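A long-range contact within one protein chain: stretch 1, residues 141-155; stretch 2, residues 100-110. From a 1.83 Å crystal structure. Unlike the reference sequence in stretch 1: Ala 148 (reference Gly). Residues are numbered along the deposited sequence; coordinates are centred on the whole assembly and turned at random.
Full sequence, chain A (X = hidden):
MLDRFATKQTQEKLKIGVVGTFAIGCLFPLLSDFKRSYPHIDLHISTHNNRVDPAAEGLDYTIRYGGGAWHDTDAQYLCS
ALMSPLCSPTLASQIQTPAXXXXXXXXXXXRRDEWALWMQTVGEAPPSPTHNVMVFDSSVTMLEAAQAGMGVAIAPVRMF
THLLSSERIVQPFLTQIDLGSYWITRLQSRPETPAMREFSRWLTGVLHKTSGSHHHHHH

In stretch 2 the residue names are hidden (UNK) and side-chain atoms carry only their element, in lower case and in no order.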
# COMPACT_ATOMS: atom_id res chain seq x y z
N THR A 141 -3.39 2.06 -0.74
CA THR A 141 -3.15 3.27 0.05
C THR A 141 -4.13 4.38 -0.36
O THR A 141 -4.68 5.08 0.49
CB THR A 141 -1.71 3.76 -0.16
OG1 THR A 141 -0.81 2.70 0.22
CG2 THR A 141 -1.41 5.01 0.68
N MSE A 142 -4.35 4.52 -1.66
CA MSE A 142 -5.29 5.54 -2.14
C MSE A 142 -6.69 5.36 -1.51
O MSE A 142 -7.33 6.34 -1.13
CB MSE A 142 -5.42 5.48 -3.66
CG MSE A 142 -6.37 6.51 -4.20
SE MSE A 142 -6.78 6.17 -6.10
CE MSE A 142 -4.97 6.17 -6.85
N LEU A 143 -7.15 4.12 -1.43
CA LEU A 143 -8.51 3.86 -0.92
C LEU A 143 -8.60 4.02 0.59
O LEU A 143 -9.69 4.28 1.12
CB LEU A 143 -9.03 2.47 -1.35
CG LEU A 143 -9.86 2.48 -2.64
CD1 LEU A 143 -11.19 3.19 -2.44
CD2 LEU A 143 -9.09 3.11 -3.81
N GLU A 144 -7.48 3.87 1.28
CA GLU A 144 -7.45 4.22 2.70
C GLU A 144 -7.68 5.71 2.85
O GLU A 144 -8.47 6.14 3.69
CB GLU A 144 -6.13 3.79 3.37
CG GLU A 144 -6.00 2.29 3.53
CD GLU A 144 -7.12 1.70 4.38
OE1 GLU A 144 -7.88 0.85 3.86
OE2 GLU A 144 -7.24 2.10 5.56
N ALA A 145 -6.99 6.50 2.03
CA ALA A 145 -7.17 7.95 2.06
C ALA A 145 -8.60 8.34 1.69
O ALA A 145 -9.18 9.23 2.30
CB ALA A 145 -6.17 8.64 1.13
N ALA A 146 -9.16 7.66 0.68
CA ALA A 146 -10.55 7.91 0.28
C ALA A 146 -11.55 7.56 1.38
O ALA A 146 -12.52 8.30 1.61
CB ALA A 146 -10.88 7.15 -1.01
N GLN A 147 -11.34 6.44 2.08
CA GLN A 147 -12.23 6.10 3.19
C GLN A 147 -12.22 7.18 4.25
O GLN A 147 -13.23 7.42 4.92
CB GLN A 147 -11.84 4.77 3.82
CG GLN A 147 -12.11 3.55 2.97
CD GLN A 147 -11.51 2.33 3.59
OE1 GLN A 147 -12.02 1.82 4.59
NE2 GLN A 147 -10.41 1.86 3.02
N ALA A 148 -11.07 7.84 4.42
CA ALA A 148 -10.92 8.90 5.42
C ALA A 148 -11.52 10.21 4.96
O ALA A 148 -11.50 11.20 5.70
CB ALA A 148 -9.44 9.09 5.77
N GLY A 149 -12.03 10.23 3.73
CA GLY A 149 -12.58 11.44 3.16
C GLY A 149 -11.57 12.46 2.68
O GLY A 149 -11.88 13.65 2.61
N MSE A 150 -10.35 12.02 2.35
CA MSE A 150 -9.32 12.96 1.90
C MSE A 150 -9.62 13.49 0.49
O MSE A 150 -9.13 14.55 0.10
CB MSE A 150 -7.92 12.32 1.94
CG MSE A 150 -7.45 11.88 3.32
SE MSE A 150 -7.31 13.43 4.53
CE MSE A 150 -5.89 14.37 3.58
N GLY A 151 -10.42 12.75 -0.27
CA GLY A 151 -10.75 13.16 -1.62
C GLY A 151 -11.47 12.03 -2.33
O GLY A 151 -11.77 11.00 -1.73
N VAL A 152 -11.75 12.24 -3.61
CA VAL A 152 -12.38 11.22 -4.43
C VAL A 152 -11.29 10.47 -5.19
O VAL A 152 -10.46 11.08 -5.86
CB VAL A 152 -13.37 11.85 -5.43
CG1 VAL A 152 -14.00 10.76 -6.31
CG2 VAL A 152 -14.44 12.62 -4.68
N ALA A 153 -11.28 9.15 -5.04
CA ALA A 153 -10.29 8.30 -5.69
C ALA A 153 -10.81 7.80 -7.04
O ALA A 153 -12.00 7.86 -7.31
CB ALA A 153 -9.99 7.11 -4.80
N ILE A 154 -9.90 7.33 -7.87
CA ILE A 154 -10.31 6.58 -9.05
C ILE A 154 -9.40 5.35 -9.13
O ILE A 154 -8.17 5.47 -9.12
CB ILE A 154 -10.29 7.44 -10.34
CG1 ILE A 154 -10.85 6.65 -11.53
CG2 ILE A 154 -8.88 7.99 -10.62
CD1 ILE A 154 -11.11 7.50 -12.77
N ALA A 155 -10.02 4.18 -9.18
CA ALA A 155 -9.27 2.93 -9.03
C ALA A 155 -10.06 1.75 -9.58
O ALA A 155 -11.25 1.87 -9.87
CB ALA A 155 -8.91 2.71 -7.55
N UNK A 100 -19.76 17.47 -9.62
CA UNK A 100 -19.73 17.59 -8.17
C UNK A 100 -18.47 16.98 -7.55
O UNK A 100 -18.08 17.32 -6.44
o UNK A 100 -23.33 17.11 -7.73
c UNK A 100 -20.96 16.92 -7.54
o UNK A 100 -22.16 18.93 -8.03
c UNK A 100 -22.24 17.71 -7.79
N UNK A 101 -17.83 16.06 -8.28
CA UNK A 101 -16.59 15.45 -7.81
C UNK A 101 -15.57 16.55 -7.50
O UNK A 101 -14.78 16.44 -6.56
c UNK A 101 -16.91 13.20 -8.86
c UNK A 101 -16.61 12.23 -10.02
c UNK A 101 -16.03 14.45 -8.83
c UNK A 101 -14.59 14.08 -8.50
N UNK A 102 -15.63 17.62 -8.28
CA UNK A 102 -14.65 18.71 -8.18
C UNK A 102 -14.85 19.62 -6.97
O UNK A 102 -14.08 20.56 -6.75
c UNK A 102 -14.24 18.64 -10.69
c UNK A 102 -14.28 19.42 -11.99
c UNK A 102 -12.86 18.02 -10.48
c UNK A 102 -14.60 19.51 -9.49
N UNK A 103 -15.87 19.34 -6.17
CA UNK A 103 -15.99 19.99 -4.87
C UNK A 103 -14.84 19.54 -3.98
O UNK A 103 -14.47 20.23 -3.04
c UNK A 103 -19.75 19.53 -4.14
c UNK A 103 -17.30 19.60 -4.20
c UNK A 103 -21.05 20.03 -4.71
n UNK A 103 -22.18 19.40 -3.98
c UNK A 103 -18.55 20.17 -4.82
N UNK A 104 -14.27 18.37 -4.30
CA UNK A 104 -13.29 17.74 -3.42
C UNK A 104 -11.92 17.57 -4.09
O UNK A 104 -11.81 17.66 -5.31
c UNK A 104 -15.37 16.98 -1.07
c UNK A 104 -15.19 16.48 -2.35
c UNK A 104 -17.57 16.21 -2.53
c UNK A 104 -16.30 16.11 -3.08
c UNK A 104 -16.64 17.09 -0.53
c UNK A 104 -17.74 16.70 -1.26
c UNK A 104 -13.82 16.39 -2.94
N UNK A 105 -10.87 17.35 -3.28
CA UNK A 105 -9.56 17.06 -3.87
C UNK A 105 -9.63 15.74 -4.61
O UNK A 105 -10.50 14.93 -4.32
c UNK A 105 -10.81 17.47 -1.81
c UNK A 105 -8.65 16.94 -2.65
c UNK A 105 -9.35 17.69 -1.57
N UNK A 106 -8.73 15.53 -5.56
CA UNK A 106 -8.72 14.30 -6.34
C UNK A 106 -7.56 13.42 -5.91
O UNK A 106 -6.48 13.90 -5.60
c UNK A 106 -11.12 14.71 -8.26
c UNK A 106 -8.64 14.62 -7.83
c UNK A 106 -9.54 15.81 -9.86
c UNK A 106 -9.80 15.45 -8.40
N UNK A 107 -7.80 12.11 -5.90
CA UNK A 107 -6.76 11.14 -5.60
C UNK A 107 -6.54 10.34 -6.87
O UNK A 107 -7.51 9.89 -7.49
c UNK A 107 -7.86 10.86 -3.26
c UNK A 107 -8.26 9.83 -2.20
c UNK A 107 -7.20 10.19 -4.47
c UNK A 107 -6.98 11.93 -2.64
N UNK A 108 -5.28 10.16 -7.25
CA UNK A 108 -4.96 9.39 -8.45
C UNK A 108 -3.65 8.62 -8.29
O UNK A 108 -2.91 8.83 -7.33
c UNK A 108 -3.52 11.85 -11.04
n UNK A 108 -0.69 11.61 -11.13
c UNK A 108 -4.89 10.30 -9.67
c UNK A 108 -3.76 11.31 -9.64
n UNK A 108 -2.57 12.95 -11.07
n UNK A 108 -0.48 13.89 -11.17
c UNK A 108 -1.25 12.82 -11.13
N UNK A 109 -3.39 7.72 -9.24
CA UNK A 109 -2.12 7.00 -9.26
C UNK A 109 -1.07 7.86 -9.94
O UNK A 109 -1.33 9.01 -10.29
c UNK A 109 -2.27 5.70 -10.05
o UNK A 109 -2.24 5.98 -11.44
N UNK A 110 0.11 7.29 -10.15
CA UNK A 110 1.19 7.99 -10.85
C UNK A 110 0.88 8.27 -12.33
O UNK A 110 1.67 8.93 -13.00
c UNK A 110 3.26 7.43 -9.47
c UNK A 110 4.63 7.69 -9.50
c UNK A 110 4.72 7.77 -7.11
c UNK A 110 5.36 7.86 -8.34
c UNK A 110 3.36 7.51 -7.05
c UNK A 110 2.64 7.34 -8.23
c UNK A 110 2.49 7.22 -10.75
o UNK A 110 5.44 7.94 -5.95

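Position 100 has four side-chain atoms, two carbons with two oxygens on the second: a carboxylate, which settles it as Asp 100. It lies out of reach of stretch 1, and one oxygen is hydrogen-bonded elsewhere in the structure. Position 101 carries four carbons forked at the first, one arm two carbons long. That is Ile 101, whose CG2 lies 4.0 Å from CB of Val 152, an apolar contact suited to two beta-branched neighbours.

At 102 four carbons fork at the second, giving Leu 102, which makes no contact. Position 103 is a row of four carbons ending in nitrogen, Lys 103, exposed, as suits a charged amine. Position 104 has one carbon and then a ring of six carbons with no oxygen: Phe 104. Its CB packs 4.2 Å from CG2 of Val 152, while the end of the side chain leads away.

At 105 three carbons close onto the backbone nitrogen, so this is Pro 105. Its lack of an N-H costs nothing across this contact, where its carbonyl does the work: O accepts a hydrogen bond from N of Val 152 at 3.1 Å. CA of Gly 151 comes within 3.2 Å of that same O of Pro 105, and an ideal CB on Gly 151 would clash with it.

Position 106 has four carbons forked at the second, Leu 106. Its CA-to-CB bond points away, though the end of the side chain comes nearer, and its backbone is bridged with that of Val 152. Position 107 has the same fork, but its CA-to-CB bond points toward stretch 1, among Met 142, Ala 145, Ala 146 and Ala 153. This is Leu 107: its CD1 lies 3.9 Å from CB of Ala 146 and 4.1 Å from CB of Ala 153, the small alanines leaving room for a branched end.

Position 108 shows three carbons, a nitrogen, and a carbon bearing two more nitrogens, a guanidinium: Arg 108. Its CA-to-CB bond points away, and its NH1 donates to the backbone O of position 109. Position 109 has one carbon and one oxygen, and CE of Met 142 sits 3.3 Å from its backbone N: Ser 109. Position 110, one carbon, then a ring of six carbons bearing one oxygen, is Tyr 110, beyond reach of stretch 1.

The contact combines two parts. Val 152 pairs its backbone with stretch 2, N to Pro 105 O and O receiving N of Leu 107 at 2.9 Å. Leu 107 then packs against both the helix and Ala 153, tying helix and strand to stretch 2.

Stretch 2, residues 100-110: DILKFPLLRSY
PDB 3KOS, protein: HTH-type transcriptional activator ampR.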